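Local coordinates for putative hyaluronoglucosaminidase (Clostridium perfringens, PDB 6PWI), which probably hydrolyses terminal N-acetylhexosamine residues of glycans as a secreted family 84 glycoside hydrolase, of which this chain holds the N-terminal and catalytic domains and a following helical region, at residues E428-K433 / S537-L542; Y461-A466 / N531-K536; S120-H125 / A138-N143; D126-S131 / I171-D176. One frame throughout, in Å; residues are numbered along the deposited sequence.

Interaction 1. Residues E428-K433 / S537-L542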
loop_
_atom_site.group_PDB
_atom_site.type_symbol
_atom_site.label_atom_id
_atom_site.label_comp_id
_atom_site.label_asym_id
_atom_site.label_seq_id
_atom_site.Cartn_x
_atom_site.Cartn_y
_atom_site.Cartn_z
ATOM N N GLU A 428 6.891 -10.509 0.995
ATOM C CA GLU A 428 7.786 -9.873 0.037
ATOM C C GLU A 428 7.502 -8.373 0.033
ATOM O O GLU A 428 6.542 -7.913 -0.594
ATOM C CB GLU A 428 7.624 -10.477 -1.361
ATOM C CG GLU A 428 8.154 -11.890 -1.478
ATOM C CD GLU A 428 7.248 -12.963 -0.896
ATOM O OE1 GLU A 428 6.061 -12.668 -0.650
ATOM O OE2 GLU A 428 7.732 -14.094 -0.681
ATOM N N ALA A 429 8.358 -7.623 0.736
ATOM C CA ALA A 429 8.074 -6.234 1.056
ATOM C C ALA A 429 8.071 -5.362 -0.200
ATOM O O ALA A 429 7.110 -4.632 -0.437
ATOM C CB ALA A 429 9.028 -5.735 2.109
ATOM N N GLN A 430 9.136 -5.450 -1.004
ATOM C CA GLN A 430 9.290 -4.616 -2.190
ATOM C C GLN A 430 8.152 -4.858 -3.184
ATOM O O GLN A 430 7.573 -3.905 -3.695
ATOM C CB GLN A 430 10.667 -4.832 -2.820
ATOM C CG GLN A 430 11.819 -4.396 -1.928
ATOM C CD GLN A 430 11.903 -2.894 -1.799
ATOM O OE1 GLN A 430 11.798 -2.159 -2.776
ATOM N NE2 GLN A 430 12.094 -2.422 -0.580
ATOM N N ALA A 431 7.815 -6.133 -3.431
ATOM C CA ALA A 431 6.727 -6.520 -4.317
ATOM C C ALA A 431 5.398 -5.927 -3.849
ATOM O O ALA A 431 4.503 -5.693 -4.660
ATOM C CB ALA A 431 6.655 -8.021 -4.407
ATOM N N SER A 432 5.277 -5.682 -2.541
ATOM C CA SER A 432 4.054 -5.157 -1.960
ATOM C C SER A 432 3.820 -3.699 -2.352
ATOM O O SER A 432 2.723 -3.174 -2.158
ATOM C CB SER A 432 4.061 -5.319 -0.467
ATOM O OG SER A 432 3.983 -6.690 -0.123
ATOM N N LYS A 433 4.844 -3.044 -2.910
ATOM C CA LYS A 433 4.722 -1.620 -3.202
ATOM C C LYS A 433 3.581 -1.354 -4.182
ATOM O O LYS A 433 3.010 -0.262 -4.153
ATOM C CB LYS A 433 6.038 -0.995 -3.678
ATOM C CG LYS A 433 7.054 -0.753 -2.569
ATOM C CD LYS A 433 8.403 -0.368 -3.112
ATOM C CE LYS A 433 9.431 -0.068 -2.048
ATOM N NZ LYS A 433 10.555 0.670 -2.664
ATOM N N SER A 537 17.389 -2.697 -13.229
ATOM C CA SER A 537 16.983 -2.267 -11.899
ATOM C C SER A 537 18.207 -2.109 -10.999
ATOM O O SER A 537 19.114 -2.938 -11.037
ATOM C CB SER A 537 15.982 -3.235 -11.318
ATOM O OG SER A 537 15.693 -2.921 -9.967
ATOM N N LYS A 538 18.208 -1.043 -10.184
ATOM C CA LYS A 538 19.284 -0.765 -9.242
ATOM C C LYS A 538 18.863 -1.123 -7.814
ATOM O O LYS A 538 19.603 -0.844 -6.872
ATOM C CB LYS A 538 19.642 0.723 -9.248
ATOM C CG LYS A 538 19.923 1.364 -10.599
ATOM C CD LYS A 538 20.359 2.811 -10.441
ATOM C CE LYS A 538 20.141 3.667 -11.671
ATOM N NZ LYS A 538 21.200 3.450 -12.685
ATOM N N ASN A 539 17.686 -1.750 -7.667
ATOM C CA ASN A 539 17.080 -2.052 -6.380
ATOM C C ASN A 539 17.370 -3.503 -5.985
ATOM O O ASN A 539 16.583 -4.412 -6.263
ATOM C CB ASN A 539 15.591 -1.696 -6.412
ATOM C CG ASN A 539 14.826 -1.999 -5.139
ATOM O OD1 ASN A 539 15.324 -2.652 -4.222
ATOM N ND2 ASN A 539 13.585 -1.553 -5.096
ATOM N N GLU A 540 18.500 -3.699 -5.290
ATOM C CA GLU A 540 18.972 -5.013 -4.874
ATOM C C GLU A 540 17.916 -5.747 -4.052
ATOM O O GLU A 540 17.815 -6.968 -4.128
ATOM C CB GLU A 540 20.270 -4.905 -4.068
ATOM C CG GLU A 540 21.457 -4.418 -4.882
ATOM C CD GLU A 540 21.636 -5.114 -6.225
ATOM O OE1 GLU A 540 21.552 -6.367 -6.265
ATOM O OE2 GLU A 540 21.837 -4.397 -7.236
ATOM N N LEU A 541 17.152 -4.997 -3.250
ATOM C CA LEU A 541 16.186 -5.597 -2.345
ATOM C C LEU A 541 15.036 -6.213 -3.138
ATOM O O LEU A 541 14.591 -7.310 -2.817
ATOM C CB LEU A 541 15.686 -4.552 -1.341
ATOM C CG LEU A 541 16.653 -4.211 -0.207
ATOM C CD1 LEU A 541 16.149 -3.018 0.591
ATOM C CD2 LEU A 541 16.886 -5.414 0.697
ATOM N N LEU A 542 14.572 -5.510 -4.179
ATOM C CA LEU A 542 13.507 -6.018 -5.030
ATOM C C LEU A 542 14.025 -7.195 -5.861
ATOM O O LEU A 542 13.368 -8.229 -5.949
ATOM C CB LEU A 542 12.979 -4.868 -5.893
ATOM C CG LEU A 542 11.974 -5.230 -6.988
ATOM C CD1 LEU A 542 10.706 -5.841 -6.407
ATOM C CD2 LEU A 542 11.643 -4.005 -7.827
#
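Gln430 reaches Asn539 because CG lies beside the backbone N (chi1 -64°) and the chain then bends at chi2, while Asn539 extends its amide with CG anti to the backbone N (chi1 178°). The two amides meet steeply, their planes 77° apart. Asn539 ND2 gives Gln430 OE1 an almost straight hydrogen bond of 3.0 Å, in the plane of its own amide but arriving above the carbonyl plane of the glutamine. Lys433 NZ donates to the same oxygen from the opposite face, at 3.1 Å, and also forms a salt bridge with Asp198; Gln430 NE2 is bound by Asp198 and Asn195. Asparagine suits the N-cap of helix 540-572, since OD1 accepts from Leu542 N at 3.0 Å and ND2 remains available for the glutamine. The methylene part of Gln430 lies against the first turn of that helix, with CB 3.7 Å from Leu542 CD1 and CG 3.9 Å from Leu541 CB. The loop after the last strand of the catalytic (beta/alpha)8 barrel is thereby joined to the helical region. With both ends of the buried Gln430 amide hydrogen-bonded, its orientation is defined, and the nearby lysine probably polarises its carbonyl.

Interaction 2. Residues Y461-A466 / N531-K536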
loop_
_atom_site.group_PDB
_atom_site.type_symbol
_atom_site.label_atom_id
_atom_site.label_comp_id
_atom_site.label_asym_id
_atom_site.label_seq_id
_atom_site.Cartn_x
_atom_site.Cartn_y
_atom_site.Cartn_z
ATOM N N TYR A 461 6.920 4.610 -10.508
ATOM C CA TYR A 461 7.257 5.073 -9.172
ATOM C C TYR A 461 7.949 3.968 -8.380
ATOM O O TYR A 461 8.871 4.238 -7.617
ATOM C CB TYR A 461 6.004 5.557 -8.443
ATOM C CG TYR A 461 5.330 6.699 -9.146
ATOM C CD1 TYR A 461 5.843 7.985 -9.065
ATOM C CD2 TYR A 461 4.202 6.487 -9.931
ATOM C CE1 TYR A 461 5.237 9.041 -9.727
ATOM C CE2 TYR A 461 3.586 7.534 -10.600
ATOM C CZ TYR A 461 4.107 8.814 -10.496
ATOM O OH TYR A 461 3.506 9.854 -11.142
ATOM N N ILE A 462 7.487 2.729 -8.564
ATOM C CA ILE A 462 8.016 1.613 -7.802
ATOM C C ILE A 462 9.419 1.290 -8.298
ATOM O O ILE A 462 10.305 1.011 -7.496
ATOM C CB ILE A 462 7.073 0.397 -7.885
ATOM C CG1 ILE A 462 5.688 0.751 -7.341
ATOM C CG2 ILE A 462 7.684 -0.816 -7.190
ATOM C CD1 ILE A 462 4.630 -0.268 -7.654
ATOM N N GLU A 463 9.601 1.335 -9.621
ATOM C CA GLU A 463 10.834 0.886 -10.249
ATOM C C GLU A 463 11.154 1.785 -11.443
ATOM O O GLU A 463 10.775 1.481 -12.575
ATOM C CB GLU A 463 10.718 -0.591 -10.640
ATOM C CG GLU A 463 11.872 -1.097 -11.485
ATOM C CD GLU A 463 13.244 -0.783 -10.910
ATOM O OE1 GLU A 463 13.586 -1.366 -9.859
ATOM O OE2 GLU A 463 13.960 0.069 -11.494
ATOM N N PRO A 464 11.888 2.905 -11.234
ATOM C CA PRO A 464 12.091 3.910 -12.282
ATOM C C PRO A 464 12.927 3.464 -13.483
ATOM O O PRO A 464 12.785 4.017 -14.567
ATOM C CB PRO A 464 12.798 5.071 -11.561
ATOM C CG PRO A 464 12.610 4.779 -10.085
ATOM C CD PRO A 464 12.551 3.270 -9.974
ATOM N N ASP A 465 13.789 2.458 -13.296
ATOM C CA ASP A 465 14.729 2.064 -14.336
ATOM C C ASP A 465 14.199 0.890 -15.166
ATOM O O ASP A 465 14.642 0.687 -16.296
ATOM C CB ASP A 465 16.116 1.773 -13.762
ATOM C CG ASP A 465 16.645 2.886 -12.872
ATOM O OD1 ASP A 465 17.133 3.899 -13.419
ATOM O OD2 ASP A 465 16.546 2.736 -11.634
ATOM N N ALA A 466 13.254 0.123 -14.606
ATOM C CA ALA A 466 12.795 -1.105 -15.238
ATOM C C ALA A 466 11.278 -1.223 -15.133
ATOM O O ALA A 466 10.757 -2.303 -14.851
ATOM C CB ALA A 466 13.485 -2.283 -14.594
ATOM N N ASN A 531 14.921 -11.162 -18.787
ATOM C CA ASN A 531 16.351 -11.193 -19.059
ATOM C C ASN A 531 16.989 -9.820 -18.841
ATOM O O ASN A 531 18.185 -9.732 -18.581
ATOM C CB ASN A 531 16.678 -11.792 -20.432
ATOM C CG ASN A 531 16.516 -13.298 -20.498
ATOM O OD1 ASN A 531 16.731 -14.007 -19.516
ATOM N ND2 ASN A 531 16.129 -13.799 -21.654
ATOM N N ASN A 532 16.195 -8.748 -18.921
ATOM C CA ASN A 532 16.748 -7.404 -18.872
ATOM C C ASN A 532 16.580 -6.786 -17.488
ATOM O O ASN A 532 17.208 -5.768 -17.192
ATOM C CB ASN A 532 16.114 -6.477 -19.916
ATOM C CG ASN A 532 16.408 -6.913 -21.333
ATOM O OD1 ASN A 532 17.494 -7.409 -21.610
ATOM N ND2 ASN A 532 15.450 -6.738 -22.228
ATOM N N PHE A 533 15.728 -7.395 -16.656
ATOM C CA PHE A 533 15.301 -6.751 -15.424
ATOM C C PHE A 533 16.486 -6.515 -14.487
ATOM O O PHE A 533 16.689 -5.383 -14.042
ATOM C CB PHE A 533 14.172 -7.527 -14.749
ATOM C CG PHE A 533 13.825 -7.029 -13.371
ATOM C CD1 PHE A 533 13.111 -5.851 -13.197
ATOM C CD2 PHE A 533 14.208 -7.740 -12.243
ATOM C CE1 PHE A 533 12.786 -5.395 -11.926
ATOM C CE2 PHE A 533 13.886 -7.279 -10.974
ATOM C CZ PHE A 533 13.178 -6.108 -10.816
ATOM N N ALA A 534 17.255 -7.578 -14.202
ATOM C CA ALA A 534 18.352 -7.519 -13.244
ATOM C C ALA A 534 19.412 -6.514 -13.694
ATOM O O ALA A 534 20.072 -5.887 -12.863
ATOM C CB ALA A 534 18.946 -8.889 -13.029
ATOM N N THR A 535 19.550 -6.359 -15.016
ATOM C CA THR A 535 20.500 -5.423 -15.591
ATOM C C THR A 535 20.033 -3.995 -15.334
ATOM O O THR A 535 20.847 -3.139 -15.017
ATOM C CB THR A 535 20.777 -5.755 -17.065
ATOM O OG1 THR A 535 21.794 -6.755 -17.056
ATOM C CG2 THR A 535 21.271 -4.583 -17.886
ATOM N N LYS A 536 18.724 -3.750 -15.461
ATOM C CA LYS A 536 18.215 -2.386 -15.511
ATOM C C LYS A 536 17.927 -1.848 -14.111
ATOM O O LYS A 536 18.193 -0.680 -13.839
ATOM C CB LYS A 536 17.004 -2.281 -16.443
ATOM C CG LYS A 536 17.348 -2.290 -17.925
ATOM C CD LYS A 536 16.182 -2.635 -18.820
ATOM C CE LYS A 536 15.487 -1.423 -19.394
ATOM N NZ LYS A 536 14.583 -1.824 -20.494
#
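Apolar packing comes first: Ala466 CB sits 3.8 Å from Phe533 CD1 and 4.0 Å from Lys536 CB, so one small methyl group touches two residues on successive turns of helix 513-536. The aliphatic part of Lys536 also runs past Asp465, with CB 3.8 Å from Asp465 O. The phenylalanine projects its ring toward this loop because CG is anti to the backbone N (chi1 171°). Glu463 CG approaches the same ring obliquely, 4.4 Å from CE1. The large flat ring is suited to this buried place, where Leu542 and Ile546 also pack against it and Phe473 meets it edge-to-face.

The contact joins the connection between helices 451-462 and 467-475 to the last turn of helix 513-536, in the helical part of the chain. Ala466 is the N-cap residue of helix 467-475, and its short side chain lets the two backbones approach to 5.6 Å between the CA atoms of Ala466 and Lys536.

Polar interactions shape the loop itself. Glu463 OE2 accepts from Asp465 N at 3.0 Å and weakly from Ala466 N, while OE1 turns to Ser537; a carboxylate can serve all three. Lys536 NZ forms a salt bridge with Glu469.

Interaction 3. Residues S120-H125 / A138-N143. With EDO (1,2-ethanediol), chain I.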
loop_
_atom_site.group_PDB
_atom_site.type_symbol
_atom_site.label_atom_id
_atom_site.label_comp_id
_atom_site.label_asym_id
_atom_site.label_seq_id
_atom_site.Cartn_x
_atom_site.Cartn_y
_atom_site.Cartn_z
ATOM N N SER A 120 -14.603 26.514 3.791
ATOM C CA SER A 120 -15.475 25.354 3.652
ATOM C C SER A 120 -14.660 24.122 3.263
ATOM O O SER A 120 -15.101 22.985 3.420
ATOM C CB SER A 120 -16.549 25.615 2.620
ATOM O OG SER A 120 -17.160 26.882 2.811
ATOM N N HIS A 121 -13.467 24.374 2.728
ATOM C CA HIS A 121 -12.565 23.329 2.285
ATOM C C HIS A 121 -12.023 22.539 3.484
ATOM O O HIS A 121 -11.933 21.313 3.428
ATOM C CB HIS A 121 -11.523 23.964 1.342
ATOM C CG HIS A 121 -10.383 23.086 0.966
ATOM N ND1 HIS A 121 -10.559 21.875 0.324
ATOM C CD2 HIS A 121 -9.053 23.240 1.127
ATOM C CE1 HIS A 121 -9.384 21.317 0.117
ATOM N NE2 HIS A 121 -8.446 22.134 0.600
ATOM N N PHE A 122 -11.739 23.237 4.591
ATOM C CA PHE A 122 -10.771 22.779 5.578
ATOM C C PHE A 122 -11.367 21.833 6.618
ATOM O O PHE A 122 -10.635 21.268 7.426
ATOM C CB PHE A 122 -10.013 23.959 6.189
ATOM C CG PHE A 122 -8.915 24.490 5.302
ATOM C CD1 PHE A 122 -7.700 23.826 5.199
ATOM C CD2 PHE A 122 -9.105 25.637 4.549
ATOM C CE1 PHE A 122 -6.695 24.307 4.374
ATOM C CE2 PHE A 122 -8.101 26.118 3.723
ATOM C CZ PHE A 122 -6.898 25.453 3.638
ATOM N N GLU A 123 -12.684 21.633 6.576
ATOM C CA GLU A 123 -13.327 20.691 7.482
ATOM C C GLU A 123 -13.004 19.246 7.086
ATOM O O GLU A 123 -12.995 18.369 7.943
ATOM C CB GLU A 123 -14.829 20.966 7.545
ATOM C CG GLU A 123 -15.450 21.112 6.169
ATOM C CD GLU A 123 -16.656 22.029 6.090
ATOM O OE1 GLU A 123 -17.644 21.641 5.430
ATOM O OE2 GLU A 123 -16.599 23.135 6.674
ATOM N N ASN A 124 -12.723 19.014 5.793
ATOM C CA ASN A 124 -12.403 17.698 5.257
ATOM C C ASN A 124 -11.124 17.134 5.877
ATOM O O ASN A 124 -10.307 17.884 6.416
ATOM C CB ASN A 124 -12.253 17.738 3.736
ATOM C CG ASN A 124 -13.561 18.018 3.034
ATOM O OD1 ASN A 124 -14.623 17.696 3.555
ATOM N ND2 ASN A 124 -13.494 18.619 1.857
ATOM N N HIS A 125 -10.953 15.806 5.774
ATOM C CA HIS A 125 -9.767 15.129 6.273
ATOM C C HIS A 125 -8.527 15.582 5.504
ATOM O O HIS A 125 -8.537 15.621 4.271
ATOM C CB HIS A 125 -9.898 13.602 6.172
ATOM C CG HIS A 125 -11.070 13.011 6.881
ATOM N ND1 HIS A 125 -11.274 13.169 8.239
ATOM C CD2 HIS A 125 -12.078 12.232 6.429
ATOM C CE1 HIS A 125 -12.373 12.530 8.591
ATOM N NE2 HIS A 125 -12.887 11.951 7.497
ATOM N N ALA A 138 2.837 28.504 -2.483
ATOM C CA ALA A 138 2.301 28.478 -1.132
ATOM C C ALA A 138 1.559 27.169 -0.849
ATOM O O ALA A 138 0.986 26.552 -1.748
ATOM C CB ALA A 138 1.415 29.687 -0.908
ATOM N N VAL A 139 1.579 26.767 0.425
ATOM C CA VAL A 139 0.792 25.649 0.917
ATOM C C VAL A 139 0.122 26.093 2.211
ATOM O O VAL A 139 0.789 26.582 3.123
ATOM C CB VAL A 139 1.661 24.400 1.161
ATOM C CG1 VAL A 139 0.881 23.284 1.837
ATOM C CG2 VAL A 139 2.325 23.899 -0.112
ATOM N N LEU A 140 -1.198 25.912 2.278
ATOM C CA LEU A 140 -1.934 26.125 3.510
ATOM C C LEU A 140 -2.657 24.828 3.853
ATOM O O LEU A 140 -3.474 24.355 3.065
ATOM C CB LEU A 140 -2.927 27.275 3.307
ATOM C CG LEU A 140 -3.561 27.829 4.583
ATOM C CD1 LEU A 140 -2.541 28.601 5.405
ATOM C CD2 LEU A 140 -4.751 28.715 4.260
ATOM N N GLY A 141 -2.329 24.250 5.015
ATOM C CA GLY A 141 -2.985 23.033 5.468
ATOM C C GLY A 141 -3.838 23.298 6.705
ATOM O O GLY A 141 -3.659 24.320 7.364
ATOM N N LYS A 142 -4.758 22.377 7.020
ATOM C CA LYS A 142 -5.575 22.520 8.216
ATOM C C LYS A 142 -4.704 22.317 9.452
ATOM O O LYS A 142 -5.036 22.799 10.531
ATOM C CB LYS A 142 -6.772 21.566 8.201
ATOM C CG LYS A 142 -6.440 20.082 8.272
ATOM C CD LYS A 142 -7.673 19.198 8.258
ATOM C CE LYS A 142 -8.620 19.454 9.414
ATOM N NZ LYS A 142 -9.930 18.799 9.199
ATOM N N ASN A 143 -3.582 21.612 9.264
ATOM C CA ASN A 143 -2.581 21.419 10.299
ATOM C C ASN A 143 -1.253 21.103 9.616
ATOM O O ASN A 143 -1.179 21.073 8.387
ATOM C CB ASN A 143 -3.001 20.329 11.286
ATOM C CG ASN A 143 -3.447 19.064 10.581
ATOM O OD1 ASN A 143 -2.754 18.564 9.692
ATOM N ND2 ASN A 143 -4.614 18.556 10.946
HETATM C C1 EDO I . -9.426 14.874 10.965
HETATM O O1 EDO I . -10.318 15.730 10.281
HETATM C C2 EDO I . -8.131 14.817 10.256
HETATM O O2 EDO I . -7.969 15.924 9.390
#
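Lys142 NZ is gripped by two backbone carbonyls of the opposing loop, donating to Asn124 O at 3.0 Å and to Phe122 O at 3.1 Å. The first bond arrives well above the carbonyl plane, whereas the second is tilted only 16° from its plane. A 1,2-ethanediol molecule, probably from the crystallisation liquor, takes a further bond from NZ through O1 and a weak one through O2; His125 ND1 shares a weak bond with O1. The lysine's length matters here: CG stands between the backbone N and the carbonyl carbon (chi1 66°), and a bend at chi3 carries the amine to the carbonyls.

The side chain of Phe122 runs counter to the lysine chain, with CD1 3.9 Å from Lys142 CB. Beyond it, Leu140 O lies at the ring's edge, 3.5 Å from CE1, and Leu140 CD2 packs 4.0 Å from CZ. His121 CD2 rests over one ring face, within a type I beta turn from His121 to Asn124. Phenylalanine is apt for this buried position, where Ala127 and Val129 of the adjacent strand also touch it.

The loop leading into strand 127-133 is thus folded onto the end of neighbouring strand 136-141 in the N-terminal domain. The ammonium group is met by carbonyl dipoles of Phe122 and Asn124, which probably offset part of its charge.

Interaction 4. Residues D126-S131 / I171-D176. With EDO (1,2-ethanediol), chain I.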
loop_
_atom_site.group_PDB
_atom_site.type_symbol
_atom_site.label_atom_id
_atom_site.label_comp_id
_atom_site.label_asym_id
_atom_site.label_seq_id
_atom_site.Cartn_x
_atom_site.Cartn_y
_atom_site.Cartn_z
ATOM N N ASP A 126 -7.467 15.916 6.255
ATOM C CA ASP A 126 -6.138 16.185 5.721
ATOM C C ASP A 126 -6.180 17.321 4.692
ATOM O O ASP A 126 -5.321 17.398 3.810
ATOM C CB ASP A 126 -5.488 14.901 5.187
ATOM C CG ASP A 126 -5.266 13.832 6.251
ATOM O OD1 ASP A 126 -4.855 14.198 7.372
ATOM O OD2 ASP A 126 -5.495 12.636 5.951
ATOM N N ALA A 127 -7.171 18.213 4.828
ATOM C CA ALA A 127 -7.442 19.230 3.823
ATOM C C ALA A 127 -6.268 20.199 3.709
ATOM O O ALA A 127 -5.704 20.622 4.719
ATOM C CB ALA A 127 -8.726 19.953 4.153
ATOM N N HIS A 128 -5.917 20.549 2.467
ATOM C CA HIS A 128 -4.864 21.517 2.232
ATOM C C HIS A 128 -4.996 22.097 0.827
ATOM O O HIS A 128 -5.711 21.555 -0.009
ATOM C CB HIS A 128 -3.483 20.881 2.449
ATOM C CG HIS A 128 -3.161 19.813 1.458
ATOM N ND1 HIS A 128 -3.603 18.511 1.604
ATOM C CD2 HIS A 128 -2.468 19.849 0.297
ATOM C CE1 HIS A 128 -3.182 17.791 0.584
ATOM N NE2 HIS A 128 -2.480 18.586 -0.233
ATOM N N VAL A 129 -4.262 23.188 0.586
ATOM C CA VAL A 129 -4.282 23.925 -0.663
ATOM C C VAL A 129 -2.842 24.147 -1.107
ATOM O O VAL A 129 -1.991 24.488 -0.290
ATOM C CB VAL A 129 -5.007 25.271 -0.468
ATOM C CG1 VAL A 129 -4.789 26.217 -1.638
ATOM C CG2 VAL A 129 -6.491 25.080 -0.188
ATOM N N VAL A 130 -2.581 23.940 -2.400
ATOM C CA VAL A 130 -1.298 24.298 -2.988
ATOM C C VAL A 130 -1.544 25.372 -4.044
ATOM O O VAL A 130 -2.377 25.197 -4.929
ATOM C CB VAL A 130 -0.562 23.078 -3.579
ATOM C CG1 VAL A 130 0.784 23.467 -4.173
ATOM C CG2 VAL A 130 -0.375 21.976 -2.549
ATOM N N SER A 131 -0.829 26.494 -3.932
ATOM C CA SER A 131 -1.010 27.587 -4.873
ATOM C C SER A 131 0.319 27.953 -5.526
ATOM O O SER A 131 1.316 28.171 -4.839
ATOM C CB SER A 131 -1.640 28.769 -4.199
ATOM O OG SER A 131 -1.229 29.969 -4.824
ATOM N N ILE A 171 -4.230 23.605 -6.295
ATOM C CA ILE A 171 -4.718 22.320 -5.824
ATOM C C ILE A 171 -5.571 22.576 -4.586
ATOM O O ILE A 171 -5.115 23.224 -3.647
ATOM C CB ILE A 171 -3.555 21.352 -5.503
ATOM C CG1 ILE A 171 -2.665 21.073 -6.715
ATOM C CG2 ILE A 171 -4.076 20.056 -4.896
ATOM C CD1 ILE A 171 -1.386 20.341 -6.377
ATOM N N GLU A 172 -6.806 22.066 -4.596
ATOM C CA GLU A 172 -7.626 22.059 -3.395
ATOM C C GLU A 172 -7.894 20.606 -3.011
ATOM O O GLU A 172 -8.787 19.970 -3.571
ATOM C CB GLU A 172 -8.925 22.842 -3.611
ATOM C CG GLU A 172 -8.709 24.320 -3.913
ATOM C CD GLU A 172 -9.899 25.014 -4.564
ATOM O OE1 GLU A 172 -9.919 25.114 -5.822
ATOM O OE2 GLU A 172 -10.806 25.454 -3.816
ATOM N N ASP A 173 -7.109 20.085 -2.060
ATOM C CA ASP A 173 -7.037 18.645 -1.867
ATOM C C ASP A 173 -7.501 18.257 -0.467
ATOM O O ASP A 173 -7.446 19.052 0.472
ATOM C CB ASP A 173 -5.639 18.112 -2.182
ATOM C CG ASP A 173 -5.639 16.711 -2.772
ATOM O OD1 ASP A 173 -6.724 16.070 -2.795
ATOM O OD2 ASP A 173 -4.561 16.267 -3.207
ATOM N N TYR A 174 -7.966 17.011 -0.357
ATOM C CA TYR A 174 -8.322 16.410 0.917
ATOM C C TYR A 174 -8.441 14.896 0.748
ATOM O O TYR A 174 -8.441 14.391 -0.371
ATOM C CB TYR A 174 -9.625 17.011 1.446
ATOM C CG TYR A 174 -10.832 16.718 0.594
ATOM C CD1 TYR A 174 -11.547 15.539 0.743
ATOM C CD2 TYR A 174 -11.262 17.633 -0.357
ATOM C CE1 TYR A 174 -12.659 15.276 -0.042
ATOM C CE2 TYR A 174 -12.375 17.389 -1.145
ATOM C CZ TYR A 174 -13.071 16.205 -0.987
ATOM O OH TYR A 174 -14.164 15.972 -1.769
ATOM N N SER A 175 -8.550 14.187 1.874
ATOM C CA SER A 175 -8.639 12.740 1.865
ATOM C C SER A 175 -10.069 12.305 2.162
ATOM O O SER A 175 -10.719 12.858 3.044
ATOM C CB SER A 175 -7.691 12.128 2.853
ATOM O OG SER A 175 -7.776 10.709 2.805
ATOM N N ASP A 176 -10.528 11.293 1.419
ATOM C CA ASP A 176 -11.807 10.662 1.690
ATOM C C ASP A 176 -11.703 9.853 2.979
ATOM O O ASP A 176 -12.632 9.856 3.775
ATOM C CB ASP A 176 -12.294 9.844 0.494
ATOM C CG ASP A 176 -12.836 10.720 -0.622
ATOM O OD1 ASP A 176 -13.615 11.653 -0.303
ATOM O OD2 ASP A 176 -12.461 10.481 -1.798
HETATM C C1 EDO I . -9.426 14.874 10.965
HETATM O O1 EDO I . -10.318 15.730 10.281
HETATM C C2 EDO I . -8.131 14.817 10.256
HETATM O O2 EDO I . -7.969 15.924 9.390
HETATM O O HOH W 1 -2.157 17.912 -2.972
#
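Two antiparallel neighbours in the mixed sheet of the N-terminal domain, strands 127-133 and 165-175, meet here, their local axes 4.8 Å apart. His128 pairs with Asp173, and Val130 with Ile171, as hydrogen-bonded pairs; Val129 and Glu172 form the non-hydrogen-bonded pair between them. The four backbone bonds are of nearly equal length, that from Ile171 N to Val130 O being 2.8 Å. Val129 CA adds a CA-H...O contact to Ile171 O.

His128, Val130, Ile171 and Asp173 lie on one face. Val130 CB packs 4.0 Å from Ile171 CB, branched side chains that suit both extended backbone and the buried ground under helix 144-158. The side chains of His128 and Asp173 run alongside each other in the same direction, with Asp173 CB over a face of the imidazole, 3.7 Å from CE1: a CH-pi contact. A chi1 of 66° tucks the imidazole over its own backbone, and ND1 donates an almost straight bond of 3.0 Å to Asp126 O. At its other nitrogen, a water lies 2.8 Å from NE2 and donates to Asp173 OD2.

Near the start of strand 127-133, Ala127 CB meets Tyr174 CB. At the corner, Asp126 OD2 is 3.8 Å from Ser175 CB and forms a salt bridge with Arg180, while Asp173 OD1 accepts from Tyr174 N, Gln41 and Trp444.

Both ring nitrogens of buried His128 therefore have partners, which fixes the ring's rotation. The bond from ND1 to a carbonyl oxygen is consistent with a proton on ND1, and the water link probably lets the nearby carboxylate polarise the imidazole.

Overall arrangement
From the N terminus, interaction 3 opens first: its loop at 120-125 runs directly into 126-131, and 138-143 closes it from the second strand of the hairpin. Interaction 4 opens inside that span and closes at 171-176, so the two cross. They share one sheet of the N-terminal domain, are joined by backbone pairs such as His125 with Ser175, and touch the same ethanediol. Much later, interaction 1 opens at 428-433, after the last barrel strand, and encloses interaction 2, which closes at 531-536 just before 537-542 completes the outer loop. This nested pair ties the catalytic barrel to the helical region, about 30 Å (centres, interactions 1 and 4) from the N-terminal sheet.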